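Local structure of histidinol-phosphatase (Listeria monocytogenes serotype 4b str. H7858, 6NLR) at residues Gly91-Tyr96 with Ser121-Glu126; Thr115-Leu120 with Pro176-His181; Pro42-Phe47 with Ile98-Phe103. The protein probably catalyses the hydrolysis of L-histidinol phosphate to L-histidinol and phosphate in histidine biosynthesis, using a trinuclear metal centre. One frame throughout, in Å; residues are numbered along the deposited sequence. Where two conformers were deposited one is given.

Contact 1 (Gly91-Tyr96 with Ser121-Glu126). With MN (manganese (II) ion), chain E; CO (cobalt (II) ion), chain F.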
loop_
_atom_site.group_PDB
_atom_site.type_symbol
_atom_site.label_atom_id
_atom_site.label_comp_id
_atom_site.label_asym_id
_atom_site.label_seq_id
_atom_site.Cartn_x
_atom_site.Cartn_y
_atom_site.Cartn_z
ATOM N N GLY A 91 9.739 -2.896 -8.506
ATOM C CA GLY A 91 8.392 -3.345 -8.882
ATOM C C GLY A 91 7.401 -2.228 -8.721
ATOM O O GLY A 91 7.777 -1.045 -8.890
ATOM N N PHE A 92 6.160 -2.590 -8.447
ATOM C CA PHE A 92 5.052 -1.626 -8.319
ATOM C C PHE A 92 4.278 -1.872 -7.040
ATOM O O PHE A 92 4.165 -3.039 -6.581
ATOM C CB PHE A 92 4.102 -1.775 -9.510
ATOM C CG PHE A 92 4.758 -1.483 -10.828
ATOM C CD1 PHE A 92 5.027 -0.173 -11.210
ATOM C CD2 PHE A 92 5.142 -2.519 -11.664
ATOM C CE1 PHE A 92 5.657 0.103 -12.415
ATOM C CE2 PHE A 92 5.735 -2.238 -12.886
ATOM C CZ PHE A 92 5.986 -0.933 -13.256
ATOM N N GLU A 93 3.731 -0.784 -6.507
ATOM C CA GLU A 93 2.520 -0.810 -5.674
ATOM C C GLU A 93 1.361 -0.821 -6.667
ATOM O O GLU A 93 1.082 0.230 -7.303
ATOM C CB GLU A 93 2.438 0.357 -4.704
ATOM C CG GLU A 93 1.300 0.166 -3.712
ATOM C CD GLU A 93 1.128 1.278 -2.700
ATOM O OE1 GLU A 93 1.902 2.251 -2.777
ATOM O OE2 GLU A 93 0.225 1.154 -1.835
ATOM N N VAL A 94 0.764 -1.998 -6.827
ATOM C CA VAL A 94 -0.315 -2.254 -7.805
ATOM C C VAL A 94 -1.644 -1.979 -7.110
ATOM O O VAL A 94 -1.916 -2.595 -6.081
ATOM C CB VAL A 94 -0.214 -3.682 -8.354
ATOM C CG1 VAL A 94 -1.285 -3.941 -9.393
ATOM C CG2 VAL A 94 1.176 -3.946 -8.932
ATOM N N ASP A 95 -2.449 -1.083 -7.673
ATOM C CA ASP A 95 -3.844 -0.883 -7.217
ATOM C C ASP A 95 -4.633 -2.151 -7.538
ATOM O O ASP A 95 -4.587 -2.615 -8.708
ATOM C CB ASP A 95 -4.482 0.341 -7.870
ATOM C CG ASP A 95 -4.144 1.603 -7.117
ATOM O OD1 ASP A 95 -4.868 1.917 -6.131
ATOM O OD2 ASP A 95 -3.125 2.203 -7.473
ATOM N N TYR A 96 -5.336 -2.681 -6.544
ATOM C CA TYR A 96 -6.479 -3.584 -6.778
ATOM C C TYR A 96 -7.663 -2.676 -7.142
ATOM O O TYR A 96 -8.128 -1.875 -6.294
ATOM C CB TYR A 96 -6.754 -4.527 -5.609
ATOM C CG TYR A 96 -7.856 -5.484 -5.958
ATOM C CD1 TYR A 96 -7.651 -6.475 -6.915
ATOM C CD2 TYR A 96 -9.130 -5.335 -5.442
ATOM C CE1 TYR A 96 -8.680 -7.317 -7.309
ATOM C CE2 TYR A 96 -10.158 -6.189 -5.809
ATOM C CZ TYR A 96 -9.928 -7.175 -6.749
ATOM O OH TYR A 96 -10.933 -7.997 -7.112
ATOM N N SER A 121 -2.270 -3.236 -3.278
ATOM C CA SER A 121 -2.893 -2.262 -2.351
ATOM C C SER A 121 -4.296 -1.885 -2.836
ATOM O O SER A 121 -4.472 -1.622 -4.040
ATOM C CB SER A 121 -2.036 -1.036 -2.227
ATOM O OG SER A 121 -0.856 -1.356 -1.525
ATOM N N LEU A 122 -5.225 -1.783 -1.903
ATOM C CA LEU A 122 -6.568 -1.201 -2.147
ATOM C C LEU A 122 -6.573 0.279 -1.714
ATOM O O LEU A 122 -6.398 0.559 -0.494
ATOM C CB LEU A 122 -7.599 -2.034 -1.387
ATOM C CG LEU A 122 -9.046 -1.622 -1.611
ATOM C CD1 LEU A 122 -9.491 -1.977 -3.030
ATOM C CD2 LEU A 122 -9.934 -2.253 -0.567
ATOM N N HIS A 123 -6.849 1.186 -2.655
ATOM C CA HIS A 123 -6.874 2.660 -2.420
ATOM C C HIS A 123 -8.226 3.272 -2.805
ATOM O O HIS A 123 -8.466 4.428 -2.410
ATOM C CB HIS A 123 -5.772 3.388 -3.203
ATOM C CG HIS A 123 -4.373 3.007 -2.846
ATOM N ND1 HIS A 123 -3.494 2.506 -3.790
ATOM C CD2 HIS A 123 -3.694 3.033 -1.681
ATOM C CE1 HIS A 123 -2.332 2.247 -3.216
ATOM N NE2 HIS A 123 -2.438 2.536 -1.931
ATOM N N PHE A 124 -9.063 2.560 -3.557
ATOM C CA PHE A 124 -10.333 3.088 -4.108
ATOM C C PHE A 124 -11.462 2.090 -3.841
ATOM O O PHE A 124 -11.274 0.871 -4.016
ATOM C CB PHE A 124 -10.216 3.333 -5.611
ATOM C CG PHE A 124 -9.228 4.397 -6.014
ATOM C CD1 PHE A 124 -9.596 5.732 -6.027
ATOM C CD2 PHE A 124 -7.943 4.050 -6.424
ATOM C CE1 PHE A 124 -8.687 6.704 -6.423
ATOM C CE2 PHE A 124 -7.033 5.022 -6.796
ATOM C CZ PHE A 124 -7.406 6.345 -6.790
ATOM N N LEU A 125 -12.611 2.609 -3.429
ATOM C CA LEU A 125 -13.876 1.850 -3.287
ATOM C C LEU A 125 -14.958 2.567 -4.068
ATOM O O LEU A 125 -14.854 3.787 -4.270
ATOM C CB LEU A 125 -14.308 1.854 -1.819
ATOM C CG LEU A 125 -13.612 0.888 -0.896
ATOM C CD1 LEU A 125 -14.131 1.108 0.524
ATOM C CD2 LEU A 125 -13.841 -0.537 -1.369
ATOM N N GLU A 126 -15.993 1.829 -4.441
ATOM C CA GLU A 126 -17.251 2.431 -4.940
ATOM C C GLU A 126 -17.777 3.378 -3.859
ATOM O O GLU A 126 -17.832 2.968 -2.673
ATOM C CB GLU A 126 -18.281 1.358 -5.289
ATOM C CG GLU A 126 -19.686 1.910 -5.288
ATOM C CD GLU A 126 -20.691 1.144 -6.113
ATOM O OE1 GLU A 126 -20.376 -0.018 -6.497
ATOM O OE2 GLU A 126 -21.768 1.709 -6.370
HETATM MN MN MN E . -0.725 2.647 -0.743
HETATM CO CO CO F . 2.795 3.218 -1.058
HETATM O O HOH W 1 -7.106 0.624 -5.373
HETATM O O HOH W 2 -10.633 -0.722 -6.129
HETATM O O HOH W 3 -1.745 4.123 0.732
HETATM O O HOH W 4 0.893 2.886 0.009
#

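Contact 2 (Thr115-Leu120 with Pro176-His181). With MN (manganese (II) ion), chain E.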
loop_
_atom_site.group_PDB
_atom_site.type_symbol
_atom_site.label_atom_id
_atom_site.label_comp_id
_atom_site.label_asym_id
_atom_site.label_seq_id
_atom_site.Cartn_x
_atom_site.Cartn_y
_atom_site.Cartn_z
ATOM N N THR A 115 10.171 -6.989 -13.056
ATOM C CA THR A 115 10.043 -6.693 -11.606
ATOM C C THR A 115 10.559 -7.876 -10.794
ATOM O O THR A 115 10.584 -8.968 -11.317
ATOM C CB THR A 115 8.596 -6.386 -11.214
ATOM O OG1 THR A 115 7.824 -7.584 -11.311
ATOM C CG2 THR A 115 7.989 -5.310 -12.082
ATOM N N ASP A 116 10.821 -7.616 -9.526
ATOM C CA ASP A 116 11.541 -8.438 -8.539
ATOM C C ASP A 116 10.806 -8.413 -7.190
ATOM O O ASP A 116 11.227 -9.092 -6.268
ATOM C CB ASP A 116 12.869 -7.711 -8.344
ATOM C CG ASP A 116 13.973 -8.576 -7.827
ATOM O OD1 ASP A 116 13.703 -9.773 -7.662
ATOM O OD2 ASP A 116 15.087 -8.040 -7.601
ATOM N N ASP A 117 9.805 -7.544 -7.031
ATOM C CA ASP A 117 8.997 -7.432 -5.788
ATOM C C ASP A 117 7.717 -6.697 -6.160
ATOM O O ASP A 117 7.565 -6.263 -7.335
ATOM C CB ASP A 117 9.776 -6.742 -4.661
ATOM C CG ASP A 117 9.262 -6.988 -3.246
ATOM O OD1 ASP A 117 8.343 -7.831 -3.076
ATOM O OD2 ASP A 117 9.796 -6.327 -2.300
ATOM N N GLY A 118 6.812 -6.583 -5.206
ATOM C CA GLY A 118 5.499 -5.980 -5.476
ATOM C C GLY A 118 4.668 -5.925 -4.223
ATOM O O GLY A 118 4.891 -6.735 -3.312
ATOM N N VAL A 119 3.757 -4.959 -4.197
ATOM C CA VAL A 119 2.719 -4.806 -3.159
ATOM C C VAL A 119 1.394 -4.652 -3.900
ATOM O O VAL A 119 1.344 -3.902 -4.905
ATOM C CB VAL A 119 3.057 -3.616 -2.245
ATOM C CG1 VAL A 119 1.952 -3.357 -1.256
ATOM C CG2 VAL A 119 4.370 -3.832 -1.498
ATOM N N LEU A 120 0.364 -5.360 -3.455
ATOM C CA LEU A 120 -1.004 -5.172 -3.979
ATOM C C LEU A 120 -1.786 -4.416 -2.919
ATOM O O LEU A 120 -1.907 -4.941 -1.798
ATOM C CB LEU A 120 -1.626 -6.529 -4.293
ATOM C CG LEU A 120 -3.033 -6.481 -4.879
ATOM C CD1 LEU A 120 -3.018 -5.868 -6.262
ATOM C CD2 LEU A 120 -3.639 -7.884 -4.904
ATOM N N PRO A 176 1.472 -9.534 -7.128
ATOM C CA PRO A 176 2.202 -9.407 -5.873
ATOM C C PRO A 176 1.662 -10.385 -4.826
ATOM O O PRO A 176 0.478 -10.695 -4.851
ATOM C CB PRO A 176 1.902 -7.976 -5.425
ATOM C CG PRO A 176 1.645 -7.257 -6.726
ATOM C CD PRO A 176 0.920 -8.262 -7.606
ATOM N N ARG A 177 2.529 -10.821 -3.914
ATOM C CA ARG A 177 2.153 -11.729 -2.811
ATOM C C ARG A 177 2.194 -10.994 -1.475
ATOM O O ARG A 177 1.992 -11.663 -0.435
ATOM C CB ARG A 177 3.077 -12.934 -2.869
ATOM C CG ARG A 177 2.844 -13.716 -4.155
ATOM C CD ARG A 177 3.496 -15.042 -4.116
ATOM N NE ARG A 177 3.317 -15.744 -5.382
ATOM C CZ ARG A 177 4.097 -16.741 -5.775
ATOM N NH1 ARG A 177 5.090 -17.117 -4.982
ATOM N NH2 ARG A 177 3.882 -17.349 -6.934
ATOM N N ARG A 178 2.451 -9.686 -1.492
ATOM C CA ARG A 178 2.479 -8.859 -0.267
ATOM C C ARG A 178 1.327 -7.862 -0.341
ATOM O O ARG A 178 1.244 -7.060 -1.280
ATOM C CB ARG A 178 3.830 -8.167 -0.086
ATOM C CG ARG A 178 3.939 -7.474 1.276
ATOM C CD ARG A 178 5.376 -7.296 1.793
ATOM N NE ARG A 178 6.140 -6.326 1.031
ATOM C CZ ARG A 178 6.939 -6.591 -0.006
ATOM N NH1 ARG A 178 7.109 -7.841 -0.437
ATOM N NH2 ARG A 178 7.587 -5.596 -0.595
HETATM N N MSE A 179 0.410 -7.957 0.627
HETATM C CA MSE A 179 -0.771 -7.111 0.616
HETATM C C MSE A 179 -0.425 -5.824 1.357
HETATM O O MSE A 179 0.040 -5.879 2.492
HETATM C CB MSE A 179 -1.966 -7.798 1.288
HETATM C CG MSE A 179 -2.284 -9.198 0.747
HETATM SE SE MSE A 179 -2.849 -9.176 -1.166
HETATM C CE MSE A 179 -1.201 -9.764 -2.071
ATOM N N GLY A 180 -0.701 -4.688 0.710
ATOM C CA GLY A 180 -0.362 -3.376 1.219
ATOM C C GLY A 180 -1.267 -2.904 2.349
ATOM O O GLY A 180 -2.486 -3.121 2.272
ATOM N N HIS A 181 -0.668 -2.270 3.360
ATOM C CA HIS A 181 -1.323 -1.551 4.493
ATOM C C HIS A 181 -2.790 -1.971 4.684
ATOM O O HIS A 181 -3.668 -1.144 4.393
ATOM C CB HIS A 181 -1.179 -0.029 4.285
ATOM C CG HIS A 181 -1.409 0.449 2.884
ATOM N ND1 HIS A 181 -2.573 0.141 2.181
ATOM C CD2 HIS A 181 -0.651 1.244 2.074
ATOM C CE1 HIS A 181 -2.515 0.731 0.984
ATOM N NE2 HIS A 181 -1.341 1.411 0.886
HETATM MN MN MN E . -0.725 2.647 -0.743
HETATM O O HOH W 5 5.224 -9.370 -3.641
HETATM O O HOH W 3 -1.745 4.123 0.732
HETATM O O HOH W 4 0.893 2.886 0.009
#

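Contact 3 (Pro42-Phe47 with Ile98-Phe103)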
loop_
_atom_site.group_PDB
_atom_site.type_symbol
_atom_site.label_atom_id
_atom_site.label_comp_id
_atom_site.label_asym_id
_atom_site.label_seq_id
_atom_site.Cartn_x
_atom_site.Cartn_y
_atom_site.Cartn_z
ATOM N N PRO A 42 0.557 2.781 -13.131
ATOM C CA PRO A 42 -0.452 3.582 -13.826
ATOM C C PRO A 42 -1.886 3.035 -13.686
ATOM O O PRO A 42 -2.068 1.823 -13.747
ATOM C CB PRO A 42 -0.007 3.509 -15.297
ATOM C CG PRO A 42 1.494 3.304 -15.220
ATOM C CD PRO A 42 1.693 2.426 -13.994
ATOM N N LEU A 43 -2.869 3.920 -13.478
ATOM C CA LEU A 43 -4.299 3.504 -13.357
ATOM C C LEU A 43 -4.864 3.189 -14.736
ATOM O O LEU A 43 -4.379 3.744 -15.702
ATOM C CB LEU A 43 -5.127 4.598 -12.698
ATOM C CG LEU A 43 -4.698 4.993 -11.290
ATOM C CD1 LEU A 43 -5.585 6.115 -10.779
ATOM C CD2 LEU A 43 -4.768 3.803 -10.363
ATOM N N SER A 44 -5.839 2.287 -14.814
ATOM C CA SER A 44 -6.682 2.063 -16.014
ATOM C C SER A 44 -7.302 3.406 -16.431
ATOM O O SER A 44 -7.888 4.079 -15.555
ATOM C CB SER A 44 -7.738 1.018 -15.738
ATOM O OG SER A 44 -8.910 1.289 -16.483
ATOM N N SER A 45 -7.192 3.786 -17.710
ATOM C CA SER A 45 -7.873 4.983 -18.262
ATOM C C SER A 45 -9.398 4.802 -18.170
ATOM O O SER A 45 -10.083 5.821 -17.964
ATOM C CB SER A 45 -7.415 5.294 -19.669
ATOM O OG SER A 45 -7.672 4.193 -20.528
ATOM N N GLU A 46 -9.918 3.575 -18.305
ATOM C CA GLU A 46 -11.365 3.269 -18.137
ATOM C C GLU A 46 -11.776 3.545 -16.685
ATOM O O GLU A 46 -12.830 4.134 -16.464
ATOM C CB GLU A 46 -11.710 1.814 -18.473
ATOM C CG GLU A 46 -11.714 1.510 -19.950
ATOM C CD GLU A 46 -12.683 2.386 -20.728
ATOM O OE1 GLU A 46 -13.926 2.313 -20.472
ATOM O OE2 GLU A 46 -12.192 3.168 -21.550
ATOM N N PHE A 47 -10.994 3.076 -15.724
ATOM C CA PHE A 47 -11.257 3.294 -14.282
ATOM C C PHE A 47 -11.343 4.800 -13.994
ATOM O O PHE A 47 -12.222 5.270 -13.280
ATOM C CB PHE A 47 -10.159 2.617 -13.453
ATOM C CG PHE A 47 -10.282 2.924 -11.992
ATOM C CD1 PHE A 47 -11.136 2.188 -11.189
ATOM C CD2 PHE A 47 -9.598 3.994 -11.440
ATOM C CE1 PHE A 47 -11.292 2.509 -9.846
ATOM C CE2 PHE A 47 -9.747 4.300 -10.096
ATOM C CZ PHE A 47 -10.600 3.568 -9.314
ATOM N N ILE A 98 -11.382 -2.768 -8.222
ATOM C CA ILE A 98 -12.605 -3.626 -8.183
ATOM C C ILE A 98 -13.336 -3.478 -9.524
ATOM O O ILE A 98 -13.613 -2.329 -9.930
ATOM C CB ILE A 98 -13.481 -3.237 -6.979
ATOM C CG1 ILE A 98 -12.765 -3.538 -5.658
ATOM C CG2 ILE A 98 -14.850 -3.926 -7.049
ATOM C CD1 ILE A 98 -13.253 -2.719 -4.499
ATOM N N GLY A 99 -13.544 -4.595 -10.220
ATOM C CA GLY A 99 -14.207 -4.648 -11.531
ATOM C C GLY A 99 -13.236 -4.437 -12.683
ATOM O O GLY A 99 -13.705 -4.483 -13.817
ATOM N N TYR A 100 -11.934 -4.210 -12.438
ATOM C CA TYR A 100 -10.932 -4.007 -13.522
ATOM C C TYR A 100 -9.789 -5.038 -13.435
ATOM O O TYR A 100 -8.638 -4.710 -13.813
ATOM C CB TYR A 100 -10.424 -2.563 -13.478
ATOM C CG TYR A 100 -11.491 -1.558 -13.818
ATOM C CD1 TYR A 100 -12.397 -1.150 -12.858
ATOM C CD2 TYR A 100 -11.632 -1.060 -15.100
ATOM C CE1 TYR A 100 -13.397 -0.243 -13.148
ATOM C CE2 TYR A 100 -12.624 -0.138 -15.408
ATOM C CZ TYR A 100 -13.513 0.256 -14.428
ATOM O OH TYR A 100 -14.511 1.137 -14.706
ATOM N N GLU A 101 -10.083 -6.259 -12.979
ATOM C CA GLU A 101 -9.079 -7.355 -12.864
ATOM C C GLU A 101 -8.428 -7.606 -14.228
ATOM O O GLU A 101 -7.220 -7.872 -14.254
ATOM C CB GLU A 101 -9.715 -8.625 -12.288
ATOM C CG GLU A 101 -10.066 -8.467 -10.822
ATOM C CD GLU A 101 -10.521 -9.717 -10.104
ATOM O OE1 GLU A 101 -10.709 -10.784 -10.777
ATOM O OE2 GLU A 101 -10.692 -9.628 -8.862
ATOM N N ASP A 102 -9.185 -7.533 -15.324
ATOM C CA ASP A 102 -8.632 -7.785 -16.681
ATOM C C ASP A 102 -7.511 -6.778 -16.948
ATOM O O ASP A 102 -6.444 -7.202 -17.425
ATOM C CB ASP A 102 -9.693 -7.739 -17.788
ATOM C CG ASP A 102 -10.700 -8.877 -17.729
ATOM O OD1 ASP A 102 -10.501 -9.784 -16.899
ATOM O OD2 ASP A 102 -11.697 -8.840 -18.499
ATOM N N PHE A 103 -7.738 -5.492 -16.684
ATOM C CA PHE A 103 -6.704 -4.443 -16.885
ATOM C C PHE A 103 -5.475 -4.817 -16.048
ATOM O O PHE A 103 -4.362 -4.808 -16.554
ATOM C CB PHE A 103 -7.194 -3.038 -16.512
ATOM C CG PHE A 103 -6.062 -2.063 -16.327
ATOM C CD1 PHE A 103 -5.456 -1.463 -17.421
ATOM C CD2 PHE A 103 -5.529 -1.829 -15.063
ATOM C CE1 PHE A 103 -4.380 -0.607 -17.251
ATOM C CE2 PHE A 103 -4.448 -0.975 -14.892
ATOM C CZ PHE A 103 -3.876 -0.371 -15.985
#

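Contact 1 (Gly91-Tyr96 with Ser121-Glu126)
The imidazole of His123 is met at its edge by two carboxylates, that of Asp95 beside ND1 and that of Glu93 beside NE2, both near the ring plane; elsewhere the ring meets that of His181. The ND1 of His123 donates to OD1 of Asp95 at 2.8 Å, but the carboxylate plane is turned 63° from the ring, and OD1 takes the N-H from above its own plane. CD2 and CE2 of the Phe124 ring present their edge to the same oxygen, and Leu122 CD1 lies at the edge of the Tyr96 ring. One of the two manganese ions sits 2.1 Å from His123 NE2 and likewise 2.1 Å from Glu93 OE2, making the two atoms fellow ligands. CG of Glu93 is anti to the backbone N (chi1 -171°) and the chain runs on extended; its second oxygen, OE1, binds cobalt at 2.2 Å, so the carboxylate bridges the ions. Ser121 OG holds OE2 of Glu93 at 2.8 Å through the anti lone pair. The backbones pair in parallel, Ser121 N donating to Val94 O at 2.9 Å and Tyr96 N to Ser121 O at 2.9 Å, within the beta-alpha-beta unit of strand 87-95, helix 101-111 and strand 117-127. One water ties Asp95 OD1, Tyr96 O and His123 N together. His6, His8 and Asp258 also bind the cobalt, and His181 this manganese. Asp95 is thus a second-shell residue: its bond to ND1, with the metal bond at NE2, sets the rotation of the His123 ring and may polarise the imidazole, making NE2 a stronger electron-pair ligand.

Contact 2 (Thr115-Leu120 with Pro176-His181)
Arg178 sends CG anti to its backbone N (chi1 -172°) and then bends at chi3 (70°), which turns NE aside from the line of the chain; Asp117 likewise holds CG anti to its N, and the guanidinium grips the carboxylate end-on, the side chains crossing at about a right angle. NH1 of Arg178 reaches OD1 of Asp117 at 2.9 Å, on the syn lone pair, while NH2 of Arg178 reaches OD2 of Asp117 at 2.9 Å from above the carboxylate plane, the two planes being 47° apart. Gly118 O covers part of one guanidinium face, toward the rim. The backbones make a single bridge: Leu120 N donates to Arg178 O at 2.9 Å, and Gly180 N to Leu120 O at 2.8 Å. Leu120 CB packs on Pro176 CB at 4.0 Å and lies 3.9 Å from CE of Met179, a selenomethionine whose side chain runs beside that of Leu120. Val119 CG1 presses on Gly180 CA at 3.4 Å. The bridge joins strand 117-127 to strand 178-179, a step in the closing of the distorted seven-stranded barrel of PHP enzymes, and leads directly to His181, whose NE2 binds the manganese of His123 at 2.1 Å. The charges are shared further: Asp117 OD2 also pairs with Arg3 and accepts from Ser36, while Arg178 pairs with Glu220 and donates to Gly5 O. Such a network of alternating charges probably offsets the cost of burying the guanidinium.

Contact 3 (Pro42-Phe47 with Ile98-Phe103)
Ser44 OG accepts the N-H of Phe47 at 2.8 Å in a nearly straight bond (169°), an N-cap on the short helix 45-48, and lies 3.9 Å from Tyr100 CD2 of the opposing segment. The capped turn leans on the start of helix 101-111, where Tyr100 itself holds the N-cap position, so two helix beginnings of the PHP domain meet here through aromatic rings. Phe47 and Tyr100 form a T-shaped (edge-to-face) pair: the edge of Phe47 is directed at the face of Tyr100, with planes at 87° and ring centroids 5.6 Å apart. CD1 is the atom of the Phe47 ring nearest Tyr100, 3.9 Å from its CE1, while Phe47 CB stands over the centre of the tyrosine ring, a CH-pi contact 4.1 Å from its centroid. Phe103, with CG anti to its backbone N (chi1 163°), lays its ring against Pro42-Ser44, just before helix 45-48. Ser44 CB sits over the middle of that ring, 3.6 Å from its centroid, and the N of Ser44 lies over the same face near CE2 and CZ. Beyond the pair, the Phe47 ring also packs edge-to-face with Phe124 and meets Phe131, while Glu46 turns its carboxylate to a salt bridge with Lys49. Pro42 O approaches the Phe103 ring at its edge, 3.6 Å from CZ, and Glu46 CB does the same to Tyr100, 3.7 Å from its CE2.

In the fold
From the N terminus the chain lays down strands 3-7 and 34-40, then enters 42-47, which waits until 98-103 for contact 3 to close its loop. Before that, 91-96 opens contact 1, which closes at 121-126, so the two cross. Within the span of contact 1 segment 115-120 opens contact 2, closed only at 176-181 after two further helices; these two cross as well, whereas contacts 3 and 2 follow in series. Contacts 1 and 2 share strand 117-127, binding it to strands 87-95 and 178-179, and meet at the manganese they share. Contact 3 joins the loop after strand 34-40 and the start of helix 45-48 to that of helix 101-111; Leu43 against Asp95 links it to contact 1.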